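Local coordinates for mandelate racemase / muconate lactonizing enzyme (Burkholderia pseudomallei, PDB 2POD), which is an enolase-superfamily member of undetermined function, possibly a lyase, that binds a sodium ion in its barrel, at residues Leu284-Trp298 and Ile308-His322. Numbering follows the deposited sequence.
Sequences LETNAAGIVMLDISW and IASMAEAWHLPVAPH
His322 and Asp295 meet where two neighbouring parallel segments run on past Leu294 and Pro321, ND1 of the imidazole donating a hydrogen bond to the anti lone pair of Asp295 OD2, 2.6 Å away. Bonds to OD1 from the backbone N of Ser297, closing an Asx turn, and from Ser297 OG should limit rotation of the carboxylate. With CG anti to the backbone N (chi1 -173°), His322 also brings CE1 to 3.5 Å from Trp298 CH2, the two rings oblique with planes at 46°. The nearest atom of the His322 side chain is about 3 Å from the sodium ion bound by Glu220, Glu246 and Glu272, which sets His322 beside the metal site at the C-terminal mouth of the enolase-superfamily barrel. Strand 289-294, helix 301-314 and strand 319-321 form one beta-alpha-beta unit of this barrel. The parallel strands are joined by Val292 N to Pro318 O (2.9 Å), Ala320 N to Val292 O and His322 N to Leu294 O. Val292 and Leu294 face the helix: Val292 CG2 rests on Ala312 CB at 3.8 Å, while Leu294 CD1 reaches Ile308 CD1. At the far end, Leu284 CB stands over the five-membered ring of Trp315, 4.0 Å from its centroid, and a water links Trp315 NE1 to Asn287 OD1.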
loop_
_atom_site.group_PDB
_atom_site.type_symbol
_atom_site.label_atom_id
_atom_site.label_comp_id
_atom_site.label_asym_id
_atom_site.label_seq_id
_atom_site.Cartn_x
_atom_site.Cartn_y
_atom_site.Cartn_z
ATOM N N LEU B 284 6.423 0.240 15.791
ATOM C CA LEU B 284 7.173 -0.692 14.953
ATOM C C LEU B 284 6.590 -0.806 13.545
ATOM O O LEU B 284 7.333 -0.982 12.574
ATOM C CB LEU B 284 7.322 -2.057 15.632
ATOM C CG LEU B 284 8.323 -2.113 16.798
ATOM C CD1 LEU B 284 8.246 -3.432 17.534
ATOM C CD2 LEU B 284 9.742 -1.850 16.347
ATOM N N GLU B 285 5.270 -0.650 13.448
ATOM C CA GLU B 285 4.555 -0.577 12.183
ATOM C C GLU B 285 4.902 0.607 11.267
ATOM O O GLU B 285 4.736 0.501 10.048
ATOM C CB GLU B 285 3.041 -0.643 12.419
ATOM C CG GLU B 285 2.529 -2.070 12.648
ATOM C CD GLU B 285 1.087 -2.140 13.124
ATOM O OE1 GLU B 285 0.446 -1.081 13.320
ATOM O OE2 GLU B 285 0.593 -3.275 13.301
ATOM N N THR B 286 5.374 1.719 11.835
ATOM C CA THR B 286 5.773 2.892 11.034
ATOM C C THR B 286 6.999 2.656 10.137
ATOM O O THR B 286 7.154 3.331 9.116
ATOM C CB THR B 286 6.028 4.150 11.895
ATOM O OG1 THR B 286 7.217 3.979 12.688
ATOM C CG2 THR B 286 4.836 4.441 12.792
ATOM N N ASN B 287 7.834 1.685 10.519
ATOM C CA ASN B 287 9.185 1.481 9.977
ATOM C C ASN B 287 10.098 2.708 10.040
ATOM O O ASN B 287 10.895 2.957 9.140
ATOM C CB ASN B 287 9.151 0.855 8.573
ATOM C CG ASN B 287 8.463 -0.504 8.554
ATOM O OD1 ASN B 287 8.958 -1.474 9.136
ATOM N ND2 ASN B 287 7.313 -0.578 7.886
ATOM N N ALA B 288 9.988 3.451 11.134
ATOM C CA ALA B 288 10.614 4.757 11.257
ATOM C C ALA B 288 11.602 4.826 12.418
ATOM O O ALA B 288 12.534 5.629 12.392
ATOM C CB ALA B 288 9.548 5.841 11.391
ATOM N N ALA B 289 11.410 3.990 13.432
ATOM C CA ALA B 289 12.302 3.995 14.587
ATOM C C ALA B 289 13.565 3.200 14.307
ATOM O O ALA B 289 13.525 2.161 13.637
ATOM C CB ALA B 289 11.602 3.463 15.806
ATOM N N GLY B 290 14.685 3.701 14.820
ATOM C CA GLY B 290 15.940 2.961 14.826
ATOM C C GLY B 290 16.268 2.394 16.195
ATOM O O GLY B 290 16.803 1.296 16.305
ATOM N N ILE B 291 15.961 3.148 17.244
ATOM C CA ILE B 291 16.180 2.683 18.607
ATOM C C ILE B 291 14.864 2.734 19.351
ATOM O O ILE B 291 14.197 3.766 19.377
ATOM C CB ILE B 291 17.287 3.494 19.361
ATOM C CG1 ILE B 291 18.644 3.337 18.666
ATOM C CG2 ILE B 291 17.447 2.996 20.813
ATOM C CD1 ILE B 291 19.045 4.519 17.845
ATOM N N VAL B 292 14.484 1.604 19.932
ATOM C CA VAL B 292 13.284 1.536 20.749
ATOM C C VAL B 292 13.616 1.972 22.169
ATOM O O VAL B 292 14.323 1.280 22.896
ATOM C CB VAL B 292 12.634 0.133 20.687
ATOM C CG1 VAL B 292 11.530 -0.009 21.730
ATOM C CG2 VAL B 292 12.066 -0.100 19.285
HETATM N N MSE B 293 13.133 3.148 22.544
HETATM C CA MSE B 293 13.312 3.639 23.901
HETATM C C MSE B 293 12.076 3.428 24.733
HETATM O O MSE B 293 10.972 3.340 24.208
HETATM C CB MSE B 293 13.709 5.106 23.923
HETATM C CG MSE B 293 14.862 5.364 24.868
HETATM SE SE MSE B 293 15.020 7.121 25.642
HETATM C CE MSE B 293 13.312 7.856 25.070
ATOM N N LEU B 294 12.275 3.385 26.042
ATOM C CA LEU B 294 11.429 2.630 26.942
ATOM C C LEU B 294 11.705 3.177 28.328
ATOM O O LEU B 294 12.850 3.212 28.749
ATOM C CB LEU B 294 11.860 1.155 26.893
ATOM C CG LEU B 294 10.904 0.022 27.251
ATOM C CD1 LEU B 294 9.513 0.366 26.800
ATOM C CD2 LEU B 294 11.361 -1.244 26.572
ATOM N N ASP B 295 10.670 3.604 29.038
ATOM C CA ASP B 295 10.797 3.843 30.469
ATOM C C ASP B 295 9.935 2.845 31.225
ATOM O O ASP B 295 8.720 2.870 31.080
ATOM C CB ASP B 295 10.380 5.279 30.811
ATOM C CG ASP B 295 10.674 5.652 32.256
ATOM O OD1 ASP B 295 10.074 5.049 33.170
ATOM O OD2 ASP B 295 11.498 6.565 32.481
ATOM N N ILE B 296 10.548 2.009 32.063
ATOM C CA ILE B 296 9.797 0.971 32.786
ATOM C C ILE B 296 8.762 1.468 33.803
ATOM O O ILE B 296 7.823 0.751 34.131
ATOM C CB ILE B 296 10.680 -0.206 33.344
ATOM C CG1 ILE B 296 11.096 -0.001 34.803
ATOM C CG2 ILE B 296 11.813 -0.594 32.385
ATOM C CD1 ILE B 296 12.270 0.896 35.019
ATOM N N SER B 297 8.908 2.704 34.268
ATOM C CA SER B 297 7.905 3.300 35.139
ATOM C C SER B 297 6.770 4.019 34.404
ATOM O O SER B 297 5.798 4.439 35.035
ATOM C CB SER B 297 8.555 4.248 36.132
ATOM O OG SER B 297 9.003 5.425 35.482
ATOM N N TRP B 298 6.896 4.171 33.086
ATOM C CA TRP B 298 5.872 4.854 32.292
ATOM C C TRP B 298 5.185 3.936 31.292
ATOM O O TRP B 298 4.148 4.304 30.749
ATOM C CB TRP B 298 6.433 6.091 31.555
ATOM C CG TRP B 298 7.053 7.142 32.439
ATOM C CD1 TRP B 298 6.823 7.342 33.773
ATOM C CD2 TRP B 298 8.005 8.139 32.046
ATOM N NE1 TRP B 298 7.579 8.392 34.234
ATOM C CE2 TRP B 298 8.312 8.901 33.196
ATOM C CE3 TRP B 298 8.632 8.463 30.836
ATOM C CZ2 TRP B 298 9.217 9.963 33.173
ATOM C CZ3 TRP B 298 9.539 9.523 30.814
ATOM C CH2 TRP B 298 9.821 10.259 31.976
ATOM N N ILE B 308 8.237 -5.782 25.104
ATOM C CA ILE B 308 8.611 -4.749 24.149
ATOM C C ILE B 308 10.032 -4.961 23.621
ATOM O O ILE B 308 10.256 -4.902 22.413
ATOM C CB ILE B 308 8.429 -3.325 24.739
ATOM C CG1 ILE B 308 6.950 -3.050 25.033
ATOM C CG2 ILE B 308 8.956 -2.264 23.776
ATOM C CD1 ILE B 308 6.697 -2.025 26.163
ATOM N N ALA B 309 10.968 -5.249 24.523
ATOM C CA ALA B 309 12.358 -5.524 24.155
ATOM C C ALA B 309 12.502 -6.717 23.209
ATOM O O ALA B 309 13.255 -6.658 22.238
ATOM C CB ALA B 309 13.223 -5.718 25.405
ATOM N N SER B 310 11.764 -7.785 23.495
ATOM C CA SER B 310 11.835 -9.001 22.703
ATOM C C SER B 310 11.110 -8.872 21.363
ATOM O O SER B 310 11.503 -9.507 20.390
ATOM C CB SER B 310 11.339 -10.204 23.508
ATOM O OG SER B 310 10.010 -10.021 23.955
HETATM N N MSE B 311 10.069 -8.039 21.323
HETATM C CA MSE B 311 9.445 -7.582 20.071
HETATM C C MSE B 311 10.400 -6.793 19.182
HETATM O O MSE B 311 10.563 -7.113 18.007
HETATM C CB MSE B 311 8.248 -6.687 20.372
HETATM C CG MSE B 311 6.916 -7.377 20.390
HETATM SE SE MSE B 311 5.475 -6.078 20.300
HETATM C CE MSE B 311 5.513 -5.707 18.406
ATOM N N ALA B 312 11.006 -5.752 19.750
ATOM C CA ALA B 312 11.950 -4.892 19.042
ATOM C C ALA B 312 13.115 -5.643 18.398
ATOM O O ALA B 312 13.607 -5.226 17.351
ATOM C CB ALA B 312 12.477 -3.810 19.975
ATOM N N GLU B 313 13.547 -6.738 19.034
ATOM C CA GLU B 313 14.609 -7.605 18.505
ATOM C C GLU B 313 14.195 -8.246 17.183
ATOM O O GLU B 313 15.008 -8.339 16.257
ATOM C CB GLU B 313 15.000 -8.682 19.529
ATOM C CG GLU B 313 16.366 -9.350 19.284
ATOM C CD GLU B 313 16.671 -10.490 20.269
ATOM O OE1 GLU B 313 15.999 -10.575 21.319
ATOM O OE2 GLU B 313 17.586 -11.302 19.994
ATOM N N ALA B 314 12.926 -8.653 17.086
ATOM C CA ALA B 314 12.358 -9.157 15.824
ATOM C C ALA B 314 12.341 -8.150 14.663
ATOM O O ALA B 314 12.245 -8.545 13.499
ATOM C CB ALA B 314 10.978 -9.754 16.051
ATOM N N TRP B 315 12.438 -6.858 14.975
ATOM C CA TRP B 315 12.537 -5.818 13.954
ATOM C C TRP B 315 13.984 -5.315 13.809
ATOM O O TRP B 315 14.234 -4.287 13.160
ATOM C CB TRP B 315 11.606 -4.654 14.290
ATOM C CG TRP B 315 10.197 -4.776 13.739
ATOM C CD1 TRP B 315 9.667 -4.092 12.677
ATOM C CD2 TRP B 315 9.144 -5.607 14.241
ATOM N NE1 TRP B 315 8.353 -4.455 12.485
ATOM C CE2 TRP B 315 8.005 -5.377 13.436
ATOM C CE3 TRP B 315 9.053 -6.525 15.296
ATOM C CZ2 TRP B 315 6.793 -6.036 13.649
ATOM C CZ3 TRP B 315 7.846 -7.172 15.515
ATOM C CH2 TRP B 315 6.733 -6.933 14.685
ATOM N N HIS B 316 14.916 -6.054 14.423
ATOM C CA HIS B 316 16.367 -5.800 14.369
ATOM C C HIS B 316 16.742 -4.491 15.041
ATOM O O HIS B 316 17.702 -3.828 14.641
ATOM C CB HIS B 316 16.930 -5.857 12.935
ATOM C CG HIS B 316 16.608 -7.119 12.201
ATOM N ND1 HIS B 316 15.660 -7.175 11.204
ATOM C CD2 HIS B 316 17.114 -8.372 12.311
ATOM C CE1 HIS B 316 15.592 -8.405 10.730
ATOM N NE2 HIS B 316 16.462 -9.151 11.388
ATOM N N LEU B 317 15.972 -4.124 16.063
ATOM C CA LEU B 317 16.167 -2.853 16.743
ATOM C C LEU B 317 16.700 -3.051 18.158
ATOM O O LEU B 317 16.306 -4.001 18.838
ATOM C CB LEU B 317 14.881 -2.011 16.735
ATOM C CG LEU B 317 14.278 -1.684 15.370
ATOM C CD1 LEU B 317 13.161 -0.686 15.522
ATOM C CD2 LEU B 317 15.314 -1.190 14.361
ATOM N N PRO B 318 17.624 -2.171 18.592
ATOM C CA PRO B 318 18.038 -2.156 19.984
ATOM C C PRO B 318 17.107 -1.388 20.900
ATOM O O PRO B 318 16.547 -0.360 20.499
ATOM C CB PRO B 318 19.416 -1.498 19.943
ATOM C CG PRO B 318 19.439 -0.680 18.701
ATOM C CD PRO B 318 18.353 -1.173 17.785
ATOM N N VAL B 319 16.953 -1.896 22.122
ATOM C CA VAL B 319 16.332 -1.148 23.216
ATOM C C VAL B 319 17.359 -0.353 24.035
ATOM O O VAL B 319 18.451 -0.849 24.335
ATOM C CB VAL B 319 15.439 -2.070 24.105
ATOM C CG1 VAL B 319 15.067 -1.412 25.431
ATOM C CG2 VAL B 319 14.176 -2.424 23.356
ATOM N N ALA B 320 17.007 0.890 24.356
ATOM C CA ALA B 320 17.727 1.683 25.343
ATOM C C ALA B 320 16.764 2.144 26.439
ATOM O O ALA B 320 15.979 3.066 26.221
ATOM C CB ALA B 320 18.395 2.886 24.675
ATOM N N PRO B 321 16.803 1.492 27.618
ATOM C CA PRO B 321 15.950 1.897 28.740
ATOM C C PRO B 321 16.264 3.279 29.328
ATOM O O PRO B 321 17.434 3.642 29.497
ATOM C CB PRO B 321 16.169 0.793 29.771
ATOM C CG PRO B 321 16.749 -0.347 28.983
ATOM C CD PRO B 321 17.599 0.302 27.951
ATOM N N HIS B 322 15.199 4.022 29.620
ATOM C CA HIS B 322 15.245 5.383 30.139
ATOM C C HIS B 322 15.444 5.358 31.649
ATOM O O HIS B 322 14.761 4.612 32.358
ATOM C CB HIS B 322 13.910 6.081 29.830
ATOM C CG HIS B 322 13.886 7.541 30.159
ATOM N ND1 HIS B 322 12.900 8.115 30.933
ATOM C CD2 HIS B 322 14.716 8.548 29.805
ATOM C CE1 HIS B 322 13.125 9.413 31.040
ATOM N NE2 HIS B 322 14.222 9.701 30.365
HETATM O O HOH W 1 7.162 -3.916 9.841
HETATM O O HOH W 2 13.330 2.331 32.129
#